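Local coordinates for hypothetical protein BACOVA_04980 (Bacteroides ovatus, PDB 3UFI) that is a putative cell adhesion protein of the fimbrillin-like family and probably serves as a pilus subunit, at residues E16-I21 with G73-V78; W38-R43 with Q67-T72; V46-D51 with D61-I66; L98-P103 with V151-S156. All coordinates share one frame; numbering follows the deposited sequence. Where two conformers were deposited one is given.

Contact 1 (E16-I21 with G73-V78); sequences EIYGNI and GGSFRV. With SO4 (sulfate ion), chain D.
Strands 16-21 and 75-78 run antiparallel, 138° between their directions, with Y18 opposite S75 as a non-hydrogen-bonded pair. This pair belongs to the curled mixed sheet of a fimbrillin-like protein. Strand 16-25 pairs on its other side with strand 150-156, in parallel. F76 N donates to I17 O at 2.9 Å, and G19 N donates to G74 O at 2.8 Å. Between I17 N and F76 O a water takes the place of a direct bond. G74 has no room for a side chain, because a CB would run into G19 O. The F76 ring reaches the other strand through CD1 and CE1, which approach Y18 C and G19 N. F76 CE1 comes to 3.8 Å from G19 N, which sits at the ring edge near its plane. F76 CB also meets I17 CG2 at 4.2 Å, and W38 packs edge-to-face with the ring. An alanine in place of F76 would probably open a gap beside G19 and take away one of the two rings that meet W38 edge-to-face. Y18 turns to the opposite face, where its CE2 lies 3.9 Å from S75 CB. A second water, over the centre of the Y18 ring, donates to I17 O and is hydrogen-bonded to S75 OG, 3.0 Å from the water oxygen.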
loop_
_atom_site.group_PDB
_atom_site.type_symbol
_atom_site.label_atom_id
_atom_site.label_comp_id
_atom_site.label_asym_id
_atom_site.label_seq_id
_atom_site.Cartn_x
_atom_site.Cartn_y
_atom_site.Cartn_z
ATOM N N GLU A 16 -2.400 13.769 19.673
ATOM C CA GLU A 16 -3.470 13.774 18.683
ATOM C C GLU A 16 -2.855 13.439 17.360
ATOM O O GLU A 16 -1.903 14.094 16.940
ATOM C CB GLU A 16 -4.146 15.142 18.633
ATOM C CG GLU A 16 -4.857 15.546 19.907
ATOM C CD GLU A 16 -5.343 16.969 19.728
ATOM O OE1 GLU A 16 -6.388 17.152 19.063
ATOM O OE2 GLU A 16 -4.587 17.899 20.090
ATOM N N ILE A 17 -3.402 12.455 16.687
ATOM C CA ILE A 17 -2.808 11.936 15.468
ATOM C C ILE A 17 -3.621 12.246 14.217
ATOM O O ILE A 17 -4.851 12.122 14.173
ATOM C CB ILE A 17 -2.580 10.398 15.649
ATOM C CG1 ILE A 17 -1.585 10.152 16.842
ATOM C CG2 ILE A 17 -2.098 9.738 14.336
ATOM C CD1 ILE A 17 -1.266 8.811 17.162
ATOM N N TYR A 18 -2.873 12.648 13.187
ATOM C CA TYR A 18 -3.323 12.888 11.840
ATOM C C TYR A 18 -2.423 12.141 10.874
ATOM O O TYR A 18 -1.297 11.771 11.224
ATOM C CB TYR A 18 -3.291 14.377 11.489
ATOM C CG TYR A 18 -4.193 15.283 12.284
ATOM C CD1 TYR A 18 -3.728 15.919 13.437
ATOM C CD2 TYR A 18 -5.447 15.652 11.795
ATOM C CE1 TYR A 18 -4.491 16.881 14.093
ATOM C CE2 TYR A 18 -6.220 16.623 12.445
ATOM C CZ TYR A 18 -5.714 17.264 13.567
ATOM O OH TYR A 18 -6.440 18.221 14.226
ATOM N N GLY A 19 -2.896 11.991 9.640
ATOM C CA GLY A 19 -2.137 11.326 8.601
ATOM C C GLY A 19 -2.379 11.894 7.220
ATOM O O GLY A 19 -3.523 12.159 6.834
ATOM N N ASN A 20 -1.276 12.076 6.478
ATOM C CA ASN A 20 -1.249 12.422 5.050
ATOM C C ASN A 20 -0.798 11.198 4.298
ATOM O O ASN A 20 -0.035 10.400 4.846
ATOM C CB ASN A 20 -0.262 13.566 4.761
ATOM C CG ASN A 20 -0.715 14.942 5.081
ATOM O OD1 ASN A 20 -1.812 15.353 4.725
ATOM N ND2 ASN A 20 0.188 15.735 5.636
ATOM N N ILE A 21 -1.227 11.037 3.058
ATOM C CA ILE A 21 -0.714 9.962 2.197
ATOM C C ILE A 21 -0.068 10.629 0.997
ATOM O O ILE A 21 -0.676 11.534 0.431
ATOM C CB ILE A 21 -1.777 8.910 1.779
ATOM C CG1 ILE A 21 -2.451 8.275 3.020
ATOM C CG2 ILE A 21 -1.122 7.816 0.904
ATOM C CD1 ILE A 21 -3.742 7.443 2.707
ATOM N N GLY A 73 -11.450 12.774 7.432
ATOM C CA GLY A 73 -10.318 13.438 6.808
ATOM C C GLY A 73 -9.077 12.665 7.148
ATOM O O GLY A 73 -9.086 11.448 7.052
ATOM N N GLY A 74 -8.026 13.339 7.580
ATOM C CA GLY A 74 -6.829 12.609 7.995
ATOM C C GLY A 74 -6.703 12.546 9.501
ATOM O O GLY A 74 -5.621 12.318 10.012
ATOM N N SER A 75 -7.798 12.807 10.216
ATOM C CA SER A 75 -7.859 12.817 11.665
ATOM C C SER A 75 -8.135 11.411 12.215
ATOM O O SER A 75 -9.137 10.802 11.853
ATOM C CB SER A 75 -8.939 13.785 12.129
ATOM O OG SER A 75 -9.068 13.639 13.535
ATOM N N PHE A 76 -7.263 10.920 13.107
ATOM C CA PHE A 76 -7.377 9.587 13.692
ATOM C C PHE A 76 -7.729 9.644 15.157
ATOM O O PHE A 76 -7.302 10.547 15.877
ATOM C CB PHE A 76 -6.068 8.796 13.493
ATOM C CG PHE A 76 -5.843 8.381 12.059
ATOM C CD1 PHE A 76 -5.327 9.283 11.127
ATOM C CD2 PHE A 76 -6.142 7.088 11.636
ATOM C CE1 PHE A 76 -5.136 8.901 9.792
ATOM C CE2 PHE A 76 -5.949 6.708 10.303
ATOM C CZ PHE A 76 -5.429 7.615 9.392
ATOM N N ARG A 77 -8.506 8.663 15.609
ATOM C CA ARG A 77 -8.874 8.543 17.023
ATOM C C ARG A 77 -8.501 7.168 17.477
ATOM O O ARG A 77 -8.678 6.223 16.720
ATOM C CB ARG A 77 -10.366 8.834 17.261
ATOM C CG ARG A 77 -10.614 10.334 17.378
ATOM C CD ARG A 77 -12.075 10.693 17.524
ATOM N NE ARG A 77 -12.563 10.607 18.905
ATOM C CZ ARG A 77 -13.256 9.585 19.404
ATOM N NH1 ARG A 77 -13.535 8.526 18.648
ATOM N NH2 ARG A 77 -13.670 9.610 20.662
ATOM N N VAL A 78 -7.968 7.035 18.690
ATOM C CA VAL A 78 -7.579 5.719 19.197
ATOM C C VAL A 78 -8.801 4.767 19.235
ATOM O O VAL A 78 -9.931 5.202 19.467
ATOM C CB VAL A 78 -6.833 5.791 20.568
ATOM C CG1 VAL A 78 -7.785 5.974 21.748
ATOM C CG2 VAL A 78 -5.950 4.555 20.757
HETATM S S SO4 D . -10.628 9.549 22.922
HETATM O O1 SO4 D . -10.206 9.052 21.615
HETATM O O2 SO4 D . -9.689 10.594 23.354
HETATM O O3 SO4 D . -11.967 10.123 22.811
HETATM O O4 SO4 D . -10.652 8.452 23.906
HETATM O O HOH W 1 -5.638 10.984 17.938
HETATM O O HOH W 2 -6.862 13.964 15.557
#

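Contact 2 (W38-R43 with Q67-T72); sequences WGSDDR and QYRNET
D41 and R69 form the salt bridge across this contact. R69 NE points at D41 OD1 over 2.6 Å, in the guanidinium plane and on the anti lone pair of the oxygen. R43 NH2 grips the same oxygen at 2.9 Å, from the syn side. One carboxylate oxygen therefore serves two arginines. It probably offsets their repulsion, since R43 NH2 and R69 NE are 4.0 Å apart. E71 adds a long ion pair to R69.

Among the other hydrogen bonds, R43 NH1 donates to Q67 OE1 at 2.7 Å. The donor stands 50° out of the amide plane. The bend at chi2 (-67°) brings R43 CD beside Q67 OE1, 3.3 Å away. On the backbone, N70 N donates to D42 O at 2.8 Å.

The remaining van der Waals contacts are few. R69 CG lies 3.4 Å from R43 NE, and N70 CG rests on W38 CB at 3.7 Å. The polar ends of this last pair go elsewhere: N70 ND2 to G73 O and W38 NE1 to G19 O.

Within 38-43, G39 N donates to D42 OD2 from above the carboxylate plane. It spans the type I beta turn G39-D42, alongside the backbone bond from D42 N to G39 O. Together these features make a turn that delivers the chain into an antiparallel strand pair, begun at R43 opposite R69 and tied at the surface by a salt-bridge network.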
loop_
_atom_site.group_PDB
_atom_site.type_symbol
_atom_site.label_atom_id
_atom_site.label_comp_id
_atom_site.label_asym_id
_atom_site.label_seq_id
_atom_site.Cartn_x
_atom_site.Cartn_y
_atom_site.Cartn_z
ATOM N N TRP A 38 -8.394 9.009 2.811
ATOM C CA TRP A 38 -8.510 7.838 3.686
ATOM C C TRP A 38 -9.917 7.283 3.560
ATOM O O TRP A 38 -10.856 8.065 3.385
ATOM C CB TRP A 38 -8.252 8.220 5.175
ATOM C CG TRP A 38 -6.843 8.595 5.514
ATOM C CD1 TRP A 38 -6.345 9.855 5.656
ATOM C CD2 TRP A 38 -5.751 7.699 5.765
ATOM N NE1 TRP A 38 -5.006 9.803 5.973
ATOM C CE2 TRP A 38 -4.625 8.491 6.085
ATOM C CE3 TRP A 38 -5.617 6.298 5.776
ATOM C CZ2 TRP A 38 -3.385 7.931 6.408
ATOM C CZ3 TRP A 38 -4.393 5.739 6.119
ATOM C CH2 TRP A 38 -3.289 6.550 6.413
ATOM N N GLY A 39 -10.073 5.972 3.726
ATOM C CA GLY A 39 -11.385 5.341 3.817
ATOM C C GLY A 39 -11.915 5.607 5.215
ATOM O O GLY A 39 -11.126 5.735 6.163
ATOM N N SER A 40 -13.239 5.680 5.367
ATOM C CA SER A 40 -13.902 5.990 6.636
ATOM C C SER A 40 -13.554 5.059 7.841
ATOM O O SER A 40 -13.634 5.505 8.990
ATOM C CB SER A 40 -15.415 5.989 6.452
ATOM O OG SER A 40 -16.053 6.413 7.648
ATOM N N ASP A 41 -13.215 3.801 7.610
ATOM C CA ASP A 41 -12.926 2.934 8.761
ATOM C C ASP A 41 -11.439 2.494 8.768
ATOM O O ASP A 41 -11.112 1.487 9.391
ATOM C CB ASP A 41 -13.875 1.703 8.696
ATOM C CG ASP A 41 -13.839 0.741 9.883
ATOM O OD1 ASP A 41 -13.946 1.216 11.040
ATOM O OD2 ASP A 41 -13.710 -0.489 9.650
ATOM N N ASP A 42 -10.551 3.228 8.061
ATOM C CA ASP A 42 -9.132 2.866 7.940
ATOM C C ASP A 42 -8.437 2.838 9.300
ATOM O O ASP A 42 -8.652 3.718 10.134
ATOM C CB ASP A 42 -8.396 3.809 6.988
ATOM C CG ASP A 42 -8.681 3.561 5.508
ATOM O OD1 ASP A 42 -9.378 2.553 5.182
ATOM O OD2 ASP A 42 -8.170 4.324 4.682
ATOM N N ARG A 43 -7.611 1.808 9.500
ATOM C CA ARG A 43 -6.914 1.547 10.746
ATOM C C ARG A 43 -5.425 1.570 10.570
ATOM O O ARG A 43 -4.892 0.929 9.671
ATOM C CB ARG A 43 -7.339 0.186 11.330
ATOM C CG ARG A 43 -8.833 -0.120 11.347
ATOM C CD ARG A 43 -9.529 0.807 12.301
ATOM N NE ARG A 43 -10.961 0.550 12.344
ATOM C CZ ARG A 43 -11.567 -0.234 13.230
ATOM N NH1 ARG A 43 -10.862 -0.866 14.162
ATOM N NH2 ARG A 43 -12.882 -0.374 13.205
ATOM N N GLN A 67 -3.708 0.626 17.939
ATOM C CA GLN A 67 -4.649 0.850 16.846
ATOM C C GLN A 67 -5.373 2.198 16.966
ATOM O O GLN A 67 -5.891 2.521 18.021
ATOM C CB GLN A 67 -5.679 -0.292 16.763
ATOM C CG GLN A 67 -6.474 -0.235 15.441
ATOM C CD GLN A 67 -7.590 -1.231 15.346
ATOM O OE1 GLN A 67 -8.188 -1.395 14.299
ATOM N NE2 GLN A 67 -7.916 -1.910 16.423
ATOM N N TYR A 68 -5.397 2.954 15.859
ATOM C CA TYR A 68 -6.104 4.219 15.653
ATOM C C TYR A 68 -7.011 4.037 14.435
ATOM O O TYR A 68 -6.677 3.284 13.522
ATOM C CB TYR A 68 -5.138 5.417 15.460
ATOM C CG TYR A 68 -4.501 5.911 16.742
ATOM C CD1 TYR A 68 -3.491 5.185 17.372
ATOM C CD2 TYR A 68 -4.913 7.101 17.332
ATOM C CE1 TYR A 68 -2.909 5.637 18.562
ATOM C CE2 TYR A 68 -4.354 7.551 18.528
ATOM C CZ TYR A 68 -3.363 6.808 19.146
ATOM O OH TYR A 68 -2.784 7.284 20.286
ATOM N N ARG A 69 -8.185 4.667 14.456
ATOM C CA ARG A 69 -9.140 4.589 13.353
ATOM C C ARG A 69 -9.309 5.977 12.737
ATOM O O ARG A 69 -9.360 6.962 13.461
ATOM C CB ARG A 69 -10.490 4.056 13.872
ATOM C CG ARG A 69 -11.544 3.855 12.797
ATOM C CD ARG A 69 -12.850 3.432 13.426
ATOM N NE ARG A 69 -13.950 3.429 12.461
ATOM C CZ ARG A 69 -14.720 4.481 12.189
ATOM N NH1 ARG A 69 -14.500 5.650 12.789
ATOM N NH2 ARG A 69 -15.707 4.379 11.306
ATOM N N ASN A 70 -9.477 6.046 11.414
ATOM C CA ASN A 70 -9.752 7.308 10.741
ATOM C C ASN A 70 -11.153 7.787 11.129
ATOM O O ASN A 70 -12.107 7.057 10.924
ATOM C CB ASN A 70 -9.605 7.162 9.220
ATOM C CG ASN A 70 -9.903 8.434 8.481
ATOM O OD1 ASN A 70 -10.896 8.549 7.770
ATOM N ND2 ASN A 70 -9.094 9.438 8.692
ATOM N N GLU A 71 -11.256 8.960 11.771
ATOM C CA GLU A 71 -12.524 9.556 12.193
ATOM C C GLU A 71 -13.149 10.252 10.982
ATOM O O GLU A 71 -14.189 9.824 10.485
ATOM C CB GLU A 71 -12.302 10.519 13.375
ATOM C CG GLU A 71 -13.583 11.076 13.984
ATOM C CD GLU A 71 -14.357 10.190 14.948
ATOM O OE1 GLU A 71 -14.397 8.952 14.750
ATOM O OE2 GLU A 71 -14.953 10.750 15.896
ATOM N N THR A 72 -12.463 11.269 10.457
ATOM C CA THR A 72 -12.855 12.024 9.255
ATOM C C THR A 72 -11.635 12.790 8.740
ATOM O O THR A 72 -10.892 13.379 9.525
ATOM C CB THR A 72 -14.076 12.942 9.524
ATOM O OG1 THR A 72 -14.499 13.512 8.288
ATOM C CG2 THR A 72 -13.816 14.020 10.586
HETATM O O HOH W 3 -12.290 9.714 5.494
HETATM O O HOH W 4 -10.919 -3.382 16.443
#

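Contact 3 (V46-D51 with D61-I66); sequences VTVEAD and DTYINI
A G1 beta bulge, in which N65 and I66 both face V46, starts the antiparallel pairing of strand 43-51 with the chain that leaves helix 59-62. V46 and I66 form the hydrogen-bonded pair. V46 N donates to I66 O at 2.9 Å. I66 N returns the bond to V46 O at 3.0 Å and is almost straight, 175° at the hydrogen. N65 takes the left-handed backbone conformation of the first bulge position. Its N-H does not bond to V46 O but goes to the hydroxyl of T47, with N65 N 3.0 Å from T47 OG1. T47 OG1 is placed for this beside its own backbone N, anti to the carbonyl carbon (chi1 -57°). The hydroxyl thus takes up an amide N-H that the bulge turns away from the neighbouring strand.

Y63 is the centre of an inverse gamma turn, just where the chain leaves the helix. Its carbonyl meets V48 N nearly head-on, at 2.8 Å from V48 N to Y63 O. The same oxygen lies 3.4 Å from T47 CA in a CA-H...O contact. V48 and Y63 run side by side, and V48 CG2 touches Y63 CB at 3.6 Å. The polar end of N65 is bonded outside the two segments: N65 OD1 to Y101 OH, N65 ND2 to A107 O and Q105 O.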
loop_
_atom_site.group_PDB
_atom_site.type_symbol
_atom_site.label_atom_id
_atom_site.label_comp_id
_atom_site.label_asym_id
_atom_site.label_seq_id
_atom_site.Cartn_x
_atom_site.Cartn_y
_atom_site.Cartn_z
ATOM N N VAL A 46 0.321 2.546 15.576
ATOM C CA VAL A 46 1.269 3.607 15.994
ATOM C C VAL A 46 2.208 3.069 17.093
ATOM O O VAL A 46 1.766 2.497 18.092
ATOM C CB VAL A 46 0.526 4.905 16.439
ATOM C CG1 VAL A 46 1.507 5.984 16.916
ATOM C CG2 VAL A 46 -0.345 5.453 15.291
ATOM N N THR A 47 3.521 3.226 16.869
ATOM C CA THR A 47 4.554 2.765 17.778
ATOM C C THR A 47 5.457 3.935 18.202
ATOM O O THR A 47 5.933 4.687 17.348
ATOM C CB THR A 47 5.374 1.651 17.094
ATOM O OG1 THR A 47 4.493 0.600 16.707
ATOM C CG2 THR A 47 6.477 1.079 17.983
ATOM N N VAL A 48 5.739 4.024 19.510
ATOM C CA VAL A 48 6.708 4.962 20.084
ATOM C C VAL A 48 8.053 4.246 19.984
ATOM O O VAL A 48 8.283 3.255 20.678
ATOM C CB VAL A 48 6.358 5.427 21.507
ATOM C CG1 VAL A 48 7.460 6.328 22.064
ATOM C CG2 VAL A 48 5.015 6.151 21.513
ATOM N N GLU A 49 8.864 4.672 19.010
ATOM C CA GLU A 49 10.153 4.074 18.669
ATOM C C GLU A 49 11.226 4.470 19.669
ATOM O O GLU A 49 11.867 3.605 20.261
ATOM C CB GLU A 49 10.564 4.470 17.228
ATOM C CG GLU A 49 12.018 4.159 16.897
ATOM C CD GLU A 49 12.469 4.382 15.468
ATOM O OE1 GLU A 49 11.747 3.950 14.540
ATOM O OE2 GLU A 49 13.582 4.925 15.279
ATOM N N ALA A 50 11.414 5.773 19.847
ATOM C CA ALA A 50 12.431 6.351 20.709
ATOM C C ALA A 50 11.897 7.517 21.505
ATOM O O ALA A 50 11.055 8.273 21.031
ATOM C CB ALA A 50 13.626 6.815 19.874
ATOM N N ASP A 51 12.399 7.607 22.744
ATOM C CA ASP A 51 12.224 8.637 23.754
ATOM C C ASP A 51 13.628 9.193 23.923
ATOM O O ASP A 51 14.508 8.483 24.420
ATOM C CB ASP A 51 11.642 8.005 25.046
ATOM C CG ASP A 51 11.401 8.929 26.237
ATOM O OD1 ASP A 51 12.035 10.011 26.299
ATOM O OD2 ASP A 51 10.581 8.566 27.115
ATOM N N ASP A 61 8.071 0.706 25.485
ATOM C CA ASP A 61 7.663 -0.658 25.839
ATOM C C ASP A 61 6.137 -0.894 25.806
ATOM O O ASP A 61 5.734 -2.021 25.536
ATOM C CB ASP A 61 8.193 -1.036 27.236
ATOM C CG ASP A 61 9.706 -1.193 27.333
ATOM O OD1 ASP A 61 10.321 -1.705 26.362
ATOM O OD2 ASP A 61 10.272 -0.851 28.398
ATOM N N THR A 62 5.303 0.118 26.122
ATOM C CA THR A 62 3.834 -0.023 26.175
ATOM C C THR A 62 3.168 0.339 24.844
ATOM O O THR A 62 2.241 -0.345 24.399
ATOM C CB THR A 62 3.259 0.891 27.294
ATOM O OG1 THR A 62 3.904 0.586 28.525
ATOM C CG2 THR A 62 1.735 0.768 27.477
ATOM N N TYR A 63 3.607 1.462 24.262
ATOM C CA TYR A 63 3.020 2.062 23.081
ATOM C C TYR A 63 3.643 1.504 21.808
ATOM O O TYR A 63 4.412 2.163 21.096
ATOM C CB TYR A 63 3.106 3.580 23.181
ATOM C CG TYR A 63 2.470 4.133 24.443
ATOM C CD1 TYR A 63 1.194 3.732 24.840
ATOM C CD2 TYR A 63 3.112 5.113 25.203
ATOM C CE1 TYR A 63 0.577 4.285 25.968
ATOM C CE2 TYR A 63 2.504 5.676 26.331
ATOM C CZ TYR A 63 1.233 5.264 26.703
ATOM O OH TYR A 63 0.617 5.820 27.801
ATOM N N ILE A 64 3.280 0.247 21.543
ATOM C CA ILE A 64 3.699 -0.512 20.379
ATOM C C ILE A 64 2.447 -0.973 19.632
ATOM O O ILE A 64 1.567 -1.545 20.263
ATOM C CB ILE A 64 4.592 -1.708 20.807
ATOM C CG1 ILE A 64 5.856 -1.233 21.556
ATOM C CG2 ILE A 64 4.942 -2.606 19.607
ATOM C CD1 ILE A 64 6.576 -2.361 22.342
ATOM N N ASN A 65 2.355 -0.716 18.307
ATOM C CA ASN A 65 1.233 -1.183 17.486
ATOM C C ASN A 65 -0.140 -0.834 18.132
ATOM O O ASN A 65 -1.008 -1.688 18.279
ATOM C CB ASN A 65 1.358 -2.718 17.280
ATOM C CG ASN A 65 0.514 -3.278 16.177
ATOM O OD1 ASN A 65 0.462 -2.733 15.080
ATOM N ND2 ASN A 65 -0.137 -4.407 16.433
ATOM N N ILE A 66 -0.322 0.427 18.499
ATOM C CA ILE A 66 -1.570 0.897 19.098
ATOM C C ILE A 66 -2.499 1.210 17.946
ATOM O O ILE A 66 -2.117 1.971 17.075
ATOM C CB ILE A 66 -1.349 2.107 20.062
ATOM C CG1 ILE A 66 -0.312 1.778 21.174
ATOM C CG2 ILE A 66 -2.686 2.627 20.637
ATOM C CD1 ILE A 66 -0.611 0.531 22.118
#

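Contact 4 (L98-P103 with V151-S156); sequences LNAYYP and VTFDFS
A100 sets its methyl squarely over the F153 ring. A100 CB stands 3.7 Å from the ring centroid and only 1° off the normal, a CH-pi contact. The same methyl meets the neighbouring phenylalanine, with A100 CB 3.6 Å from F155 CZ. The methyl thus touches both rings, F153 over its face and F155 obliquely from another side. L98 comes to the far end of F153, where L98 CB touches F153 CZ at 3.8 Å. L98 O lies at the ring edge, 3.6 Å from F153 CE1. The F155 ring turns its edge to the backbone, with Y101 N close to its plane and 3.8 Å from F155 CE2. I17, V46 and A140 also pack on F153. An alanine in its place would probably leave a gap under A100 and L98 and take away the surface that the methyl rests on. F155 has W38 edge-to-face on it as well. The two strands are not paired with each other; the axes of strands 98-102 and 151-156 cross at 50° and come within 8.2 Å. Such packing of side chains between non-paired strands is consistent with the core of a beta-sandwich-like fold, here formed by one curled sheet.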
loop_
_atom_site.group_PDB
_atom_site.type_symbol
_atom_site.label_atom_id
_atom_site.label_comp_id
_atom_site.label_asym_id
_atom_site.label_seq_id
_atom_site.Cartn_x
_atom_site.Cartn_y
_atom_site.Cartn_z
ATOM N N LEU A 98 8.224 8.411 16.394
ATOM C CA LEU A 98 7.071 7.521 16.275
ATOM C C LEU A 98 6.970 6.992 14.880
ATOM O O LEU A 98 7.260 7.716 13.934
ATOM C CB LEU A 98 5.749 8.265 16.621
ATOM C CG LEU A 98 5.272 8.278 18.080
ATOM C CD1 LEU A 98 6.204 9.109 18.980
ATOM C CD2 LEU A 98 3.865 8.852 18.168
ATOM N N ASN A 99 6.546 5.739 14.736
ATOM C CA ASN A 99 6.335 5.062 13.449
ATOM C C ASN A 99 4.888 4.723 13.306
ATOM O O ASN A 99 4.232 4.490 14.325
ATOM C CB ASN A 99 7.142 3.748 13.340
ATOM C CG ASN A 99 8.618 3.857 13.525
ATOM O OD1 ASN A 99 9.283 4.725 12.960
ATOM N ND2 ASN A 99 9.166 2.928 14.283
ATOM N N ALA A 100 4.377 4.646 12.091
ATOM C CA ALA A 100 3.001 4.230 11.905
ATOM C C ALA A 100 2.886 3.458 10.606
ATOM O O ALA A 100 3.720 3.619 9.721
ATOM C CB ALA A 100 2.066 5.439 11.926
ATOM N N TYR A 101 1.882 2.574 10.508
ATOM C CA TYR A 101 1.692 1.805 9.282
ATOM C C TYR A 101 0.218 1.540 9.083
ATOM O O TYR A 101 -0.554 1.606 10.021
ATOM C CB TYR A 101 2.496 0.485 9.325
ATOM C CG TYR A 101 1.825 -0.554 10.192
ATOM C CD1 TYR A 101 2.010 -0.562 11.576
ATOM C CD2 TYR A 101 0.929 -1.474 9.646
ATOM C CE1 TYR A 101 1.344 -1.473 12.385
ATOM C CE2 TYR A 101 0.250 -2.387 10.453
ATOM C CZ TYR A 101 0.461 -2.380 11.822
ATOM O OH TYR A 101 -0.210 -3.272 12.626
ATOM N N TYR A 102 -0.153 1.229 7.858
ATOM C CA TYR A 102 -1.495 0.855 7.429
ATOM C C TYR A 102 -1.355 -0.379 6.528
ATOM O O TYR A 102 -0.380 -0.426 5.793
ATOM C CB TYR A 102 -2.158 2.039 6.668
ATOM C CG TYR A 102 -3.387 1.646 5.871
ATOM C CD1 TYR A 102 -3.271 1.095 4.590
ATOM C CD2 TYR A 102 -4.669 1.775 6.413
ATOM C CE1 TYR A 102 -4.390 0.653 3.888
ATOM C CE2 TYR A 102 -5.796 1.338 5.713
ATOM C CZ TYR A 102 -5.648 0.767 4.459
ATOM O OH TYR A 102 -6.748 0.364 3.751
ATOM N N PRO A 103 -2.306 -1.340 6.465
ATOM C CA PRO A 103 -3.495 -1.510 7.324
ATOM C C PRO A 103 -3.119 -2.175 8.645
ATOM O O PRO A 103 -2.344 -3.151 8.675
ATOM C CB PRO A 103 -4.426 -2.413 6.482
ATOM C CG PRO A 103 -3.580 -2.999 5.362
ATOM C CD PRO A 103 -2.166 -2.470 5.520
ATOM N N VAL A 151 0.342 15.420 16.155
ATOM C CA VAL A 151 1.410 14.921 15.274
ATOM C C VAL A 151 0.745 14.460 13.980
ATOM O O VAL A 151 -0.280 13.774 14.032
ATOM C CB VAL A 151 2.323 13.813 15.905
ATOM C CG1 VAL A 151 1.504 12.695 16.543
ATOM C CG2 VAL A 151 3.315 13.231 14.876
ATOM N N THR A 152 1.327 14.822 12.837
ATOM C CA THR A 152 0.861 14.355 11.535
ATOM C C THR A 152 1.884 13.421 10.923
ATOM O O THR A 152 3.012 13.834 10.654
ATOM C CB THR A 152 0.562 15.503 10.562
ATOM O OG1 THR A 152 -0.379 16.367 11.172
ATOM C CG2 THR A 152 -0.022 14.985 9.203
ATOM N N PHE A 153 1.486 12.181 10.660
ATOM C CA PHE A 153 2.353 11.250 9.967
ATOM C C PHE A 153 2.254 11.462 8.462
ATOM O O PHE A 153 1.150 11.684 7.945
ATOM C CB PHE A 153 1.957 9.793 10.285
ATOM C CG PHE A 153 2.242 9.359 11.691
ATOM C CD1 PHE A 153 3.536 9.038 12.089
ATOM C CD2 PHE A 153 1.215 9.238 12.615
ATOM C CE1 PHE A 153 3.801 8.630 13.399
ATOM C CE2 PHE A 153 1.476 8.794 13.919
ATOM C CZ PHE A 153 2.771 8.508 14.303
ATOM N N ASP A 154 3.392 11.406 7.765
ATOM C CA ASP A 154 3.413 11.478 6.305
ATOM C C ASP A 154 3.654 10.069 5.763
ATOM O O ASP A 154 4.793 9.595 5.742
ATOM C CB ASP A 154 4.452 12.474 5.760
ATOM C CG ASP A 154 4.319 12.671 4.256
ATOM O OD1 ASP A 154 3.177 12.579 3.742
ATOM O OD2 ASP A 154 5.355 12.903 3.593
ATOM N N PHE A 155 2.579 9.375 5.396
ATOM C CA PHE A 155 2.643 7.997 4.905
ATOM C C PHE A 155 3.009 7.927 3.435
ATOM O O PHE A 155 2.594 8.766 2.638
ATOM C CB PHE A 155 1.302 7.277 5.113
ATOM C CG PHE A 155 0.886 7.027 6.545
ATOM C CD1 PHE A 155 0.110 7.957 7.235
ATOM C CD2 PHE A 155 1.169 5.811 7.166
ATOM C CE1 PHE A 155 -0.353 7.690 8.532
ATOM C CE2 PHE A 155 0.716 5.548 8.468
ATOM C CZ PHE A 155 -0.037 6.491 9.143
ATOM N N SER A 156 3.779 6.908 3.081
ATOM C CA SER A 156 4.123 6.597 1.689
ATOM C C SER A 156 3.647 5.212 1.367
ATOM O O SER A 156 3.748 4.345 2.221
ATOM C CB SER A 156 5.631 6.666 1.462
ATOM O OG SER A 156 6.056 8.011 1.427
#

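Overall arrangement
All four contacts reach one curled mixed sheet. Along the chain contact 3 is nested within contact 2, and contact 2 within contact 1. Contact 4 follows in series. The centres of contacts 1 and 2 are about 8 Å apart, and strands 66-72 and 75-78 are neighbours in the sheet. Contact 4 lies about 9 Å from contact 1, centre to centre, joined by the parallel pair 16-25 and 150-156. Contact 3 is about 12 Å from contact 4, through strands 43-51 and 95-102. Contacts 2 and 3 are farthest apart, about 19 Å between centres. Contact 4 is buried, contacts 1 and 3 partly so, contact 2 at the surface; together they join strands into one unit.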